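Local coordinates for protein N-acetylglucosamine 2-epimerase (Xylella fastidiosa, PDB 3GT5) that probably interconverts C2 epimers of N-acetylglucosamine or a related sugar, as an isomerase of the N-acylglucosamine 2-epimerase family, at residues 4-9 and 327-332; 42-47 and 366-371; 157-160 and 166-169; 185-190 and 261-266. All coordinates share one frame; numbering follows the deposited sequence.

In the fold
The centres of all four contacts lie 18 to 22 Å from the centre of the chain, in a family whose core is a barrel of paired helices. Contacts 1, 2 and 4 are surface contacts; contact 3 is partly buried. Contacts 1 and 4 come closest, about 10 Å between nearest atoms, and both set side chains at or just before helix ends against each other: a guanidinium on an indole in the first, two tyrosines in the second. Contacts 2 and 3 involve strands and loops instead, the former through a tyrosine, a glutamate and one water, the latter through a phenylalanine packed on an alanine. Contacts 3 and 4 both fall within the chain closed by contact 1 and by contact 2.

Contact 1 (4-9 and 327-332); sequences DFRSAD and GDERYW
The guanidinium of Arg6 lies flat on the indole of Trp332: the two planes differ by only 5° and their centres are 4.4 Å apart. Trp332 CB lies over the guanidinium face toward its rim, 3.5 Å from Arg6 CZ, while Arg6 CD lies over the six-membered ring, 4.0 Å from its centroid in a CH-pi contact. An extended chain from CG to NE lets the aliphatic part and the charged end of the arginine run across one face of the indole. At the guanidinium edge, Arg6 NH2 makes a weak, salt-bridging hydrogen bond of 3.4 Å to Glu329 OE1, with the carboxylate plane turned 44° away. The bend at chi2 of Glu329 (66°) brings that oxygen in. Asp336 supplies the stronger salt bridge to the same NH2. The contact joins the N-terminal lead-in to helix 8-22 with the first turn of helix 329-346, two elements of the family's helical barrel that are far apart in sequence. At the start of the latter helix, Asp328 is the N-cap: its OD1 accepts from Arg330 N at 3.1 Å, and its carboxylate is gripped side-on by Arg330, with NH2 2.9 Å from OD2.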
loop_
_atom_site.group_PDB
_atom_site.type_symbol
_atom_site.label_atom_id
_atom_site.label_comp_id
_atom_site.label_asym_id
_atom_site.label_seq_id
_atom_site.Cartn_x
_atom_site.Cartn_y
_atom_site.Cartn_z
ATOM N N ASP A 4 18.453 -15.777 -8.851
ATOM C CA ASP A 4 18.540 -15.561 -7.405
ATOM C C ASP A 4 17.609 -14.397 -7.019
ATOM O O ASP A 4 18.017 -13.234 -7.051
ATOM C CB ASP A 4 19.970 -15.288 -6.903
ATOM C CG ASP A 4 20.036 -15.165 -5.360
ATOM O OD1 ASP A 4 18.990 -15.346 -4.693
ATOM O OD2 ASP A 4 21.121 -14.860 -4.801
ATOM N N PHE A 5 16.385 -14.749 -6.625
ATOM C CA PHE A 5 15.375 -13.734 -6.229
ATOM C C PHE A 5 15.737 -12.952 -4.970
ATOM O O PHE A 5 15.182 -11.872 -4.744
ATOM C CB PHE A 5 14.011 -14.401 -6.018
ATOM C CG PHE A 5 13.409 -14.970 -7.252
ATOM C CD1 PHE A 5 13.004 -14.139 -8.304
ATOM C CD2 PHE A 5 13.192 -16.330 -7.366
ATOM C CE1 PHE A 5 12.412 -14.674 -9.455
ATOM C CE2 PHE A 5 12.592 -16.856 -8.514
ATOM C CZ PHE A 5 12.198 -16.041 -9.527
ATOM N N ARG A 6 16.681 -13.458 -4.185
ATOM C CA ARG A 6 17.122 -12.774 -2.968
ATOM C C ARG A 6 18.271 -11.815 -3.208
ATOM O O ARG A 6 18.695 -11.125 -2.275
ATOM C CB ARG A 6 17.571 -13.778 -1.910
ATOM C CG ARG A 6 16.683 -15.002 -1.685
ATOM C CD ARG A 6 17.182 -15.879 -0.527
ATOM N NE ARG A 6 16.536 -17.205 -0.556
ATOM C CZ ARG A 6 16.853 -18.197 0.268
ATOM N NH1 ARG A 6 17.781 -18.021 1.197
ATOM N NH2 ARG A 6 16.233 -19.373 0.163
ATOM N N SER A 7 18.818 -11.764 -4.428
ATOM C CA SER A 7 19.955 -10.857 -4.674
ATOM C C SER A 7 19.539 -9.421 -4.962
ATOM O O SER A 7 18.527 -9.181 -5.582
ATOM C CB SER A 7 20.821 -11.347 -5.820
ATOM O OG SER A 7 20.071 -11.416 -7.015
ATOM N N ALA A 8 20.339 -8.459 -4.509
ATOM C CA ALA A 8 20.167 -7.072 -4.883
ATOM C C ALA A 8 20.171 -6.834 -6.404
ATOM O O ALA A 8 19.442 -5.973 -6.898
ATOM C CB ALA A 8 21.237 -6.194 -4.197
ATOM N N ASP A 9 20.980 -7.605 -7.134
ATOM C CA ASP A 9 21.026 -7.554 -8.589
ATOM C C ASP A 9 19.623 -7.788 -9.166
ATOM O O ASP A 9 19.147 -7.027 -9.990
ATOM C CB ASP A 9 21.987 -8.662 -9.086
ATOM C CG ASP A 9 22.099 -8.735 -10.606
ATOM O OD1 ASP A 9 22.236 -7.670 -11.251
ATOM O OD2 ASP A 9 22.088 -9.877 -11.150
ATOM N N GLY A 327 15.620 -15.846 11.602
ATOM C CA GLY A 327 16.538 -16.914 11.159
ATOM C C GLY A 327 15.846 -18.202 10.706
ATOM O O GLY A 327 16.501 -19.205 10.466
ATOM N N ASP A 328 14.525 -18.206 10.597
ATOM C CA ASP A 328 13.803 -19.405 10.203
ATOM C C ASP A 328 13.802 -19.493 8.672
ATOM O O ASP A 328 13.265 -18.629 7.988
ATOM C CB ASP A 328 12.381 -19.373 10.763
ATOM C CG ASP A 328 11.690 -20.707 10.703
ATOM O OD1 ASP A 328 11.857 -21.459 9.718
ATOM O OD2 ASP A 328 10.954 -21.007 11.660
ATOM N N GLU A 329 14.413 -20.548 8.140
ATOM C CA GLU A 329 14.620 -20.708 6.705
ATOM C C GLU A 329 13.311 -21.000 5.970
ATOM O O GLU A 329 13.229 -20.803 4.748
ATOM C CB GLU A 329 15.651 -21.834 6.451
ATOM C CG GLU A 329 16.035 -22.084 4.978
ATOM C CD GLU A 329 16.778 -20.925 4.315
ATOM O OE1 GLU A 329 16.866 -20.932 3.060
ATOM O OE2 GLU A 329 17.291 -20.023 5.036
ATOM N N ARG A 330 12.284 -21.452 6.693
ATOM C CA ARG A 330 10.993 -21.682 6.071
ATOM C C ARG A 330 10.456 -20.356 5.498
ATOM O O ARG A 330 9.727 -20.368 4.506
ATOM C CB ARG A 330 9.985 -22.317 7.052
ATOM C CG ARG A 330 10.305 -23.819 7.377
ATOM C CD ARG A 330 9.457 -24.420 8.531
ATOM N NE ARG A 330 9.512 -23.629 9.766
ATOM C CZ ARG A 330 8.711 -23.813 10.829
ATOM N NH1 ARG A 330 7.781 -24.776 10.845
ATOM N NH2 ARG A 330 8.843 -23.033 11.901
ATOM N N TYR A 331 10.817 -19.220 6.118
ATOM C CA TYR A 331 10.416 -17.907 5.575
ATOM C C TYR A 331 11.126 -17.567 4.256
ATOM O O TYR A 331 10.531 -16.960 3.383
ATOM C CB TYR A 331 10.551 -16.781 6.599
ATOM C CG TYR A 331 9.560 -16.884 7.727
ATOM C CD1 TYR A 331 8.193 -16.895 7.489
ATOM C CD2 TYR A 331 10.002 -16.972 9.060
ATOM C CE1 TYR A 331 7.289 -17.010 8.535
ATOM C CE2 TYR A 331 9.087 -17.086 10.125
ATOM C CZ TYR A 331 7.745 -17.109 9.855
ATOM O OH TYR A 331 6.841 -17.222 10.893
ATOM N N TRP A 332 12.377 -17.971 4.079
ATOM C CA TRP A 332 13.016 -17.789 2.781
ATOM C C TRP A 332 12.422 -18.714 1.721
ATOM O O TRP A 332 12.358 -18.332 0.550
ATOM C CB TRP A 332 14.539 -17.967 2.853
ATOM C CG TRP A 332 15.299 -16.768 3.405
ATOM C CD1 TRP A 332 16.166 -16.765 4.469
ATOM C CD2 TRP A 332 15.326 -15.438 2.870
ATOM N NE1 TRP A 332 16.695 -15.519 4.646
ATOM C CE2 TRP A 332 16.211 -14.683 3.671
ATOM C CE3 TRP A 332 14.680 -14.808 1.799
ATOM C CZ2 TRP A 332 16.419 -13.321 3.474
ATOM C CZ3 TRP A 332 14.936 -13.455 1.561
ATOM C CH2 TRP A 332 15.791 -12.727 2.410
#

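Contact 2 (42-47 and 366-371); sequences SIYNAT and NDEKSP
The short antiparallel pair of strands 36-37 and 43-45 forms a hairpin at the surface, and Tyr44, at the corner where the second strand turns, reaches from it to the loop leading toward helix 377-387. That loop is itself joined to the hairpin: Lys369 and Ser370 form a classic beta bulge opposite Phe37, while the side chain of Lys369 makes a salt bridge with Asp348. Across the contact, the Tyr44 ring passes the extended side chain of Glu368 at about a right angle, with the ring and carboxylate planes only 17° apart. Its CZ is 3.8 Å from Glu368 CG, a van der Waals approach that comes obliquely to the ring. The chi1 of Tyr44, 72°, places CG between its own backbone N and carbonyl carbon and sends the ring toward the loop. There the phenol oxygen meets a proline: Tyr44 OH lies 3.3 Å from Pro371 CB. Glu368 is placed by its backbone as well, being the centre of an inverse gamma turn, and its N donates to Asn366 OD1 at 2.8 Å to close an Asx turn, from 38° above the amide carbonyl plane. No direct hydrogen bond links the two segments. Instead water 1, in the plane of the tyrosine ring at its edge, lies 2.5 Å from Tyr44 OH and donates to Glu368 OE1 at 3.2 Å.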
loop_
_atom_site.group_PDB
_atom_site.type_symbol
_atom_site.label_atom_id
_atom_site.label_comp_id
_atom_site.label_asym_id
_atom_site.label_seq_id
_atom_site.Cartn_x
_atom_site.Cartn_y
_atom_site.Cartn_z
ATOM N N SER A 42 0.034 1.956 -23.284
ATOM C CA SER A 42 -0.784 3.004 -23.859
ATOM C C SER A 42 -1.797 3.495 -22.817
ATOM O O SER A 42 -2.170 2.734 -21.891
ATOM C CB SER A 42 -1.438 2.543 -25.170
ATOM O OG SER A 42 -2.244 1.415 -25.031
ATOM N N ILE A 43 -2.172 4.767 -22.930
ATOM C CA ILE A 43 -3.072 5.414 -21.966
ATOM C C ILE A 43 -4.513 5.260 -22.443
ATOM O O ILE A 43 -4.867 5.634 -23.583
ATOM C CB ILE A 43 -2.680 6.895 -21.697
ATOM C CG1 ILE A 43 -1.325 6.973 -20.996
ATOM C CG2 ILE A 43 -3.747 7.620 -20.826
ATOM C CD1 ILE A 43 -0.268 7.636 -21.750
ATOM N N TYR A 44 -5.359 4.661 -21.616
ATOM C CA TYR A 44 -6.745 4.402 -22.045
ATOM C C TYR A 44 -7.772 5.316 -21.435
ATOM O O TYR A 44 -8.949 5.245 -21.794
ATOM C CB TYR A 44 -7.120 2.925 -21.846
ATOM C CG TYR A 44 -7.338 2.390 -20.443
ATOM C CD1 TYR A 44 -8.563 2.538 -19.789
ATOM C CD2 TYR A 44 -6.349 1.617 -19.808
ATOM C CE1 TYR A 44 -8.769 1.973 -18.530
ATOM C CE2 TYR A 44 -6.560 1.061 -18.561
ATOM C CZ TYR A 44 -7.748 1.241 -17.932
ATOM O OH TYR A 44 -7.914 0.666 -16.690
ATOM N N ASN A 45 -7.348 6.163 -20.499
ATOM C CA ASN A 45 -8.208 7.210 -19.968
ATOM C C ASN A 45 -7.251 8.270 -19.485
ATOM O O ASN A 45 -6.553 8.048 -18.496
ATOM C CB ASN A 45 -9.072 6.710 -18.816
ATOM C CG ASN A 45 -10.032 7.768 -18.292
ATOM O OD1 ASN A 45 -9.703 8.958 -18.200
ATOM N ND2 ASN A 45 -11.231 7.335 -17.932
ATOM N N ALA A 46 -7.162 9.380 -20.201
ATOM C CA ALA A 46 -6.177 10.415 -19.895
ATOM C C ALA A 46 -6.735 11.500 -18.991
ATOM O O ALA A 46 -5.971 12.260 -18.415
ATOM C CB ALA A 46 -5.626 11.066 -21.197
ATOM N N THR A 47 -8.057 11.592 -18.906
ATOM C CA THR A 47 -8.707 12.689 -18.214
ATOM C C THR A 47 -9.078 12.402 -16.737
ATOM O O THR A 47 -9.140 13.329 -15.921
ATOM C CB THR A 47 -9.968 13.119 -18.987
ATOM O OG1 THR A 47 -10.526 14.289 -18.380
ATOM C CG2 THR A 47 -11.001 12.054 -19.033
ATOM N N ASN A 366 -8.208 -9.138 -18.880
ATOM C CA ASN A 366 -8.195 -8.104 -19.924
ATOM C C ASN A 366 -6.808 -7.475 -19.973
ATOM O O ASN A 366 -5.881 -7.969 -19.314
ATOM C CB ASN A 366 -9.300 -7.043 -19.731
ATOM C CG ASN A 366 -9.182 -6.321 -18.425
ATOM O OD1 ASN A 366 -8.082 -5.965 -18.011
ATOM N ND2 ASN A 366 -10.310 -6.148 -17.727
ATOM N N ASP A 367 -6.679 -6.393 -20.735
ATOM C CA ASP A 367 -5.374 -5.737 -20.948
ATOM C C ASP A 367 -5.188 -4.469 -20.085
ATOM O O ASP A 367 -4.289 -3.660 -20.346
ATOM C CB ASP A 367 -5.227 -5.344 -22.429
ATOM C CG ASP A 367 -6.180 -4.194 -22.834
ATOM O OD1 ASP A 367 -7.151 -3.883 -22.085
ATOM O OD2 ASP A 367 -5.950 -3.583 -23.908
ATOM N N GLU A 368 -6.034 -4.299 -19.076
ATOM C CA GLU A 368 -5.964 -3.133 -18.182
ATOM C C GLU A 368 -4.966 -3.363 -17.051
ATOM O O GLU A 368 -5.328 -3.693 -15.937
ATOM C CB GLU A 368 -7.358 -2.800 -17.662
ATOM C CG GLU A 368 -8.262 -2.374 -18.800
ATOM C CD GLU A 368 -9.691 -1.997 -18.383
ATOM O OE1 GLU A 368 -10.077 -2.088 -17.206
ATOM O OE2 GLU A 368 -10.469 -1.616 -19.280
ATOM N N LYS A 369 -3.683 -3.210 -17.378
ATOM C CA LYS A 369 -2.594 -3.486 -16.474
ATOM C C LYS A 369 -2.638 -2.639 -15.220
ATOM O O LYS A 369 -2.481 -3.153 -14.127
ATOM C CB LYS A 369 -1.249 -3.247 -17.155
ATOM C CG LYS A 369 -0.026 -3.428 -16.264
ATOM C CD LYS A 369 1.239 -3.446 -17.081
ATOM C CE LYS A 369 1.601 -4.794 -17.663
ATOM N NZ LYS A 369 2.637 -4.647 -18.731
ATOM N N SER A 370 -2.818 -1.348 -15.406
ATOM C CA SER A 370 -2.759 -0.416 -14.283
ATOM C C SER A 370 -3.878 0.596 -14.420
ATOM O O SER A 370 -3.684 1.686 -14.935
ATOM C CB SER A 370 -1.436 0.320 -14.217
ATOM O OG SER A 370 -0.372 -0.544 -14.012
ATOM N N PRO A 371 -5.053 0.257 -13.891
ATOM C CA PRO A 371 -6.091 1.268 -13.731
ATOM C C PRO A 371 -5.758 2.197 -12.555
ATOM O O PRO A 371 -4.789 1.974 -11.827
ATOM C CB PRO A 371 -7.358 0.443 -13.471
ATOM C CG PRO A 371 -6.896 -0.973 -13.182
ATOM C CD PRO A 371 -5.421 -1.042 -13.300
HETATM O O HOH W 1 -10.140 0.666 -15.652
#

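Contact 3 (157-160 and 166-169); sequences KDEA and FTRY
One face of the Phe166 ring is covered by Ala160 CB, which stands almost exactly over its centre in a CH-pi contact, 3.3 Å from the centroid and 4° off the normal. In the conformer described, Lys157 CE sits over the opposite face, 3.6 Å from the Phe166 centroid; a bend at chi3 of the lysine (-61°) folds its end back over the ring, with NZ 4.3 Å from that centroid. A second conformer exists, which makes these CH-pi and cation-pi contacts less certain. The Tyr169 ring is met differently: Asp158 CG lies in plane at its edge, 3.6 Å from Tyr169 CE2, with the carboxylate plane nearly perpendicular to the ring. Between these side chains the backbones join by a single beta bridge, Ala160 with Phe166, and Thr167 N donates to Glu159 O at 3.0 Å, nearly straight at 163°. After strand 155-160 the chain turns back, and the loop before strand 170-171 pairs with the strand's end at this one bridge. Water 2 links Glu159 N, Thr167 OG1 and Tyr169 O, and water 3 joins Glu159 OE1 to Thr167 OG1. Arg241 forms salt bridges with both Asp158 and Glu159 and a cation-pi contact with Tyr169, whose hydroxyl bonds His220. With one guanidinium serving two carboxylates, their negative charges are probably offset, and both acids would tend to stay ionised.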
loop_
_atom_site.group_PDB
_atom_site.type_symbol
_atom_site.label_atom_id
_atom_site.label_comp_id
_atom_site.label_asym_id
_atom_site.label_seq_id
_atom_site.Cartn_x
_atom_site.Cartn_y
_atom_site.Cartn_z
ATOM N N LYS A 157 -10.886 7.633 12.148
ATOM C CA LYS A 157 -12.153 7.468 11.428
ATOM C C LYS A 157 -11.898 7.442 9.936
ATOM O O LYS A 157 -10.860 7.911 9.471
ATOM C CB LYS A 157 -13.098 8.613 11.792
ATOM C CG LYS A 157 -13.337 8.680 13.302
ATOM C CD LYS A 157 -14.432 9.667 13.692
ATOM C CE LYS A 157 -14.097 11.076 13.276
ATOM N NZ LYS A 157 -14.805 12.055 14.145
ATOM N N ASP A 158 -12.847 6.933 9.165
ATOM C CA ASP A 158 -12.546 6.672 7.746
ATOM C C ASP A 158 -12.919 7.740 6.731
ATOM O O ASP A 158 -12.162 8.021 5.812
ATOM C CB ASP A 158 -13.200 5.380 7.332
ATOM C CG ASP A 158 -12.280 4.523 6.511
ATOM O OD1 ASP A 158 -12.476 4.503 5.268
ATOM O OD2 ASP A 158 -11.380 3.870 7.114
ATOM N N GLU A 159 -14.131 8.280 6.815
ATOM C CA GLU A 159 -14.689 8.959 5.661
ATOM C C GLU A 159 -15.622 10.098 6.102
ATOM O O GLU A 159 -16.499 9.859 6.897
ATOM C CB GLU A 159 -15.484 7.981 4.791
ATOM C CG GLU A 159 -16.093 8.629 3.529
ATOM C CD GLU A 159 -17.147 7.779 2.856
ATOM O OE1 GLU A 159 -17.007 6.529 2.873
ATOM O OE2 GLU A 159 -18.094 8.379 2.272
ATOM N N ALA A 160 -15.409 11.295 5.558
ATOM C CA ALA A 160 -16.216 12.473 5.852
ATOM C C ALA A 160 -16.533 13.202 4.542
ATOM O O ALA A 160 -15.788 13.125 3.539
ATOM C CB ALA A 160 -15.499 13.379 6.877
ATOM N N PHE A 166 -18.782 12.943 9.316
ATOM C CA PHE A 166 -18.299 11.568 9.186
ATOM C C PHE A 166 -19.409 10.571 9.061
ATOM O O PHE A 166 -20.507 10.777 9.581
ATOM C CB PHE A 166 -17.363 11.193 10.320
ATOM C CG PHE A 166 -15.985 11.738 10.123
ATOM C CD1 PHE A 166 -15.682 13.029 10.497
ATOM C CD2 PHE A 166 -15.002 10.973 9.516
ATOM C CE1 PHE A 166 -14.417 13.543 10.270
ATOM C CE2 PHE A 166 -13.745 11.492 9.284
ATOM C CZ PHE A 166 -13.461 12.784 9.665
ATOM N N THR A 167 -19.138 9.497 8.316
ATOM C CA THR A 167 -19.984 8.291 8.394
ATOM C C THR A 167 -19.649 7.445 9.631
ATOM O O THR A 167 -18.644 7.659 10.315
ATOM C CB THR A 167 -19.852 7.420 7.122
ATOM O OG1 THR A 167 -18.591 6.736 7.154
ATOM C CG2 THR A 167 -19.953 8.291 5.843
ATOM N N ARG A 168 -20.459 6.426 9.891
ATOM C CA ARG A 168 -20.200 5.518 11.002
ATOM C C ARG A 168 -19.234 4.381 10.667
ATOM O O ARG A 168 -18.922 3.594 11.537
ATOM C CB ARG A 168 -21.504 4.924 11.551
ATOM C CG ARG A 168 -22.233 5.954 12.426
ATOM C CD ARG A 168 -23.537 5.409 13.022
ATOM N NE ARG A 168 -24.481 5.199 11.932
ATOM C CZ ARG A 168 -24.848 4.024 11.432
ATOM N NH1 ARG A 168 -25.707 3.993 10.431
ATOM N NH2 ARG A 168 -24.394 2.894 11.924
ATOM N N TYR A 169 -18.813 4.282 9.410
ATOM C CA TYR A 169 -17.959 3.175 8.994
ATOM C C TYR A 169 -16.582 3.329 9.707
ATOM O O TYR A 169 -16.033 4.445 9.770
ATOM C CB TYR A 169 -17.763 3.199 7.496
ATOM C CG TYR A 169 -16.739 2.200 7.031
ATOM C CD1 TYR A 169 -17.070 0.869 6.902
ATOM C CD2 TYR A 169 -15.448 2.582 6.719
ATOM C CE1 TYR A 169 -16.155 -0.056 6.513
ATOM C CE2 TYR A 169 -14.512 1.653 6.333
ATOM C CZ TYR A 169 -14.851 0.333 6.222
ATOM O OH TYR A 169 -13.925 -0.630 5.837
HETATM O O HOH W 2 -15.948 7.005 8.614
HETATM O O HOH W 3 -18.223 5.211 4.848
#

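Contact 4 (185-190 and 261-266); sequences AYEASG and DRYIEV
Glu187 OE2 accepts the hydroxyl proton of Tyr263 at 2.7 Å from OH, the shortest polar bond between the segments. The phenol comes to the anti side of that oxygen, 34° out of the carboxylate plane, and the carboxylate stands at 76° to the tyrosine ring. The Glu187 chain, extended beyond CG, carries the carboxylate out to the phenol; CG itself lies 3.3 Å from Tyr263 OH. The other carboxylate oxygen, OE1, is held by a salt bridge to Lys127, so both carboxylate oxygens have a partner. Tyr186, one residue earlier on the same helix, turns its ring edge to the face of Tyr263. This T-shaped pair has centroids 5.4 Å apart and planes at 68°, and Tyr186 CE2 lies 3.9 Å from Tyr263 CG, displaced toward the rim of the ring. Water 4 adds a second polar link, lying 2.7 Å from Tyr186 OH and donating to Tyr263 O at 3.1 Å. Tyr263 therefore meets helix 172-189 by its hydroxyl, by its ring face and, through the water, by its carbonyl. The contact thereby brings together the C-terminal ends of helices 172-189 and 247-263. Helix 192-211 lies against both segments, touching Tyr186 through Leu195 and Ile264 through Leu199, while Arg262 pairs with Glu385 of helix 377-387 and Asp261 with Arg325 of helix 309-326.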
loop_
_atom_site.group_PDB
_atom_site.type_symbol
_atom_site.label_atom_id
_atom_site.label_comp_id
_atom_site.label_asym_id
_atom_site.label_seq_id
_atom_site.Cartn_x
_atom_site.Cartn_y
_atom_site.Cartn_z
ATOM N N ALA A 185 7.112 8.896 7.613
ATOM C CA ALA A 185 7.218 10.268 8.148
ATOM C C ALA A 185 8.350 10.313 9.182
ATOM O O ALA A 185 9.139 11.300 9.234
ATOM C CB ALA A 185 5.877 10.704 8.763
ATOM N N TYR A 186 8.408 9.272 10.016
ATOM C CA TYR A 186 9.473 9.147 11.011
ATOM C C TYR A 186 10.839 9.014 10.346
ATOM O O TYR A 186 11.807 9.667 10.746
ATOM C CB TYR A 186 9.259 7.951 11.915
ATOM C CG TYR A 186 10.444 7.639 12.805
ATOM C CD1 TYR A 186 10.767 8.472 13.862
ATOM C CD2 TYR A 186 11.254 6.514 12.577
ATOM C CE1 TYR A 186 11.874 8.193 14.687
ATOM C CE2 TYR A 186 12.346 6.232 13.414
ATOM C CZ TYR A 186 12.642 7.077 14.453
ATOM O OH TYR A 186 13.709 6.767 15.281
ATOM N N GLU A 187 10.902 8.160 9.331
ATOM C CA GLU A 187 12.159 7.907 8.632
ATOM C C GLU A 187 12.650 9.190 7.975
ATOM O O GLU A 187 13.859 9.469 7.968
ATOM C CB GLU A 187 11.978 6.794 7.592
ATOM C CG GLU A 187 11.791 5.425 8.181
ATOM C CD GLU A 187 11.398 4.384 7.155
ATOM O OE1 GLU A 187 11.016 4.741 6.014
ATOM O OE2 GLU A 187 11.464 3.181 7.497
ATOM N N ALA A 188 11.731 9.993 7.479
ATOM C CA ALA A 188 12.064 11.255 6.765
ATOM C C ALA A 188 12.422 12.406 7.700
ATOM O O ALA A 188 13.322 13.168 7.388
ATOM C CB ALA A 188 10.957 11.650 5.866
ATOM N N SER A 189 11.737 12.512 8.848
ATOM C CA SER A 189 11.816 13.715 9.699
ATOM C C SER A 189 12.526 13.502 11.037
ATOM O O SER A 189 12.931 14.480 11.681
ATOM C CB SER A 189 10.426 14.239 10.016
ATOM O OG SER A 189 9.739 13.343 10.839
ATOM N N GLY A 190 12.613 12.250 11.491
ATOM C CA GLY A 190 13.078 11.887 12.811
ATOM C C GLY A 190 12.153 12.232 13.979
ATOM O O GLY A 190 12.546 12.061 15.117
ATOM N N ASP A 261 9.747 -3.083 14.414
ATOM C CA ASP A 261 10.702 -3.811 15.268
ATOM C C ASP A 261 12.151 -3.331 15.057
ATOM O O ASP A 261 13.040 -3.521 15.925
ATOM C CB ASP A 261 10.568 -5.300 14.974
ATOM C CG ASP A 261 11.589 -6.161 15.694
ATOM O OD1 ASP A 261 11.425 -6.418 16.901
ATOM O OD2 ASP A 261 12.552 -6.632 15.021
ATOM N N ARG A 262 12.402 -2.796 13.891
ATOM C CA ARG A 262 13.662 -2.151 13.549
ATOM C C ARG A 262 13.913 -0.853 14.346
ATOM O O ARG A 262 15.077 -0.522 14.666
ATOM C CB ARG A 262 13.672 -1.899 12.039
ATOM C CG ARG A 262 14.990 -1.805 11.362
ATOM C CD ARG A 262 14.783 -1.364 9.882
ATOM N NE ARG A 262 14.262 -2.472 9.076
ATOM C CZ ARG A 262 13.566 -2.386 7.942
ATOM N NH1 ARG A 262 13.224 -1.229 7.403
ATOM N NH2 ARG A 262 13.191 -3.505 7.349
ATOM N N TYR A 263 12.841 -0.116 14.653
ATOM C CA TYR A 263 12.940 1.218 15.250
ATOM C C TYR A 263 12.519 1.258 16.715
ATOM O O TYR A 263 12.816 2.237 17.424
ATOM C CB TYR A 263 12.085 2.215 14.458
ATOM C CG TYR A 263 12.514 2.383 13.032
ATOM C CD1 TYR A 263 13.826 2.679 12.707
ATOM C CD2 TYR A 263 11.600 2.225 11.998
ATOM C CE1 TYR A 263 14.215 2.811 11.403
ATOM C CE2 TYR A 263 11.982 2.367 10.696
ATOM C CZ TYR A 263 13.277 2.646 10.407
ATOM O OH TYR A 263 13.610 2.774 9.105
ATOM N N ILE A 264 11.786 0.245 17.159
ATOM C CA ILE A 264 11.243 0.189 18.510
ATOM C C ILE A 264 11.639 -1.129 19.172
ATOM O O ILE A 264 11.449 -2.217 18.604
ATOM C CB ILE A 264 9.704 0.257 18.463
ATOM C CG1 ILE A 264 9.261 1.626 17.933
ATOM C CG2 ILE A 264 9.061 -0.109 19.833
ATOM C CD1 ILE A 264 7.771 1.821 17.974
ATOM N N GLU A 265 12.191 -1.059 20.381
ATOM C CA GLU A 265 12.471 -2.271 21.137
ATOM C C GLU A 265 11.281 -2.693 22.026
ATOM O O GLU A 265 11.037 -2.115 23.104
ATOM C CB GLU A 265 13.751 -2.058 21.953
ATOM C CG GLU A 265 14.161 -3.228 22.813
ATOM C CD GLU A 265 15.537 -3.008 23.440
ATOM O OE1 GLU A 265 16.009 -1.829 23.477
ATOM O OE2 GLU A 265 16.143 -4.024 23.863
ATOM N N VAL A 266 10.548 -3.713 21.582
ATOM C CA VAL A 266 9.360 -4.196 22.312
ATOM C C VAL A 266 9.082 -5.657 21.870
ATOM O O VAL A 266 9.259 -6.005 20.687
ATOM C CB VAL A 266 8.138 -3.235 22.152
ATOM C CG1 VAL A 266 7.377 -3.503 20.875
ATOM C CG2 VAL A 266 7.181 -3.347 23.364
HETATM O O HOH W 4 14.569 4.285 15.948
#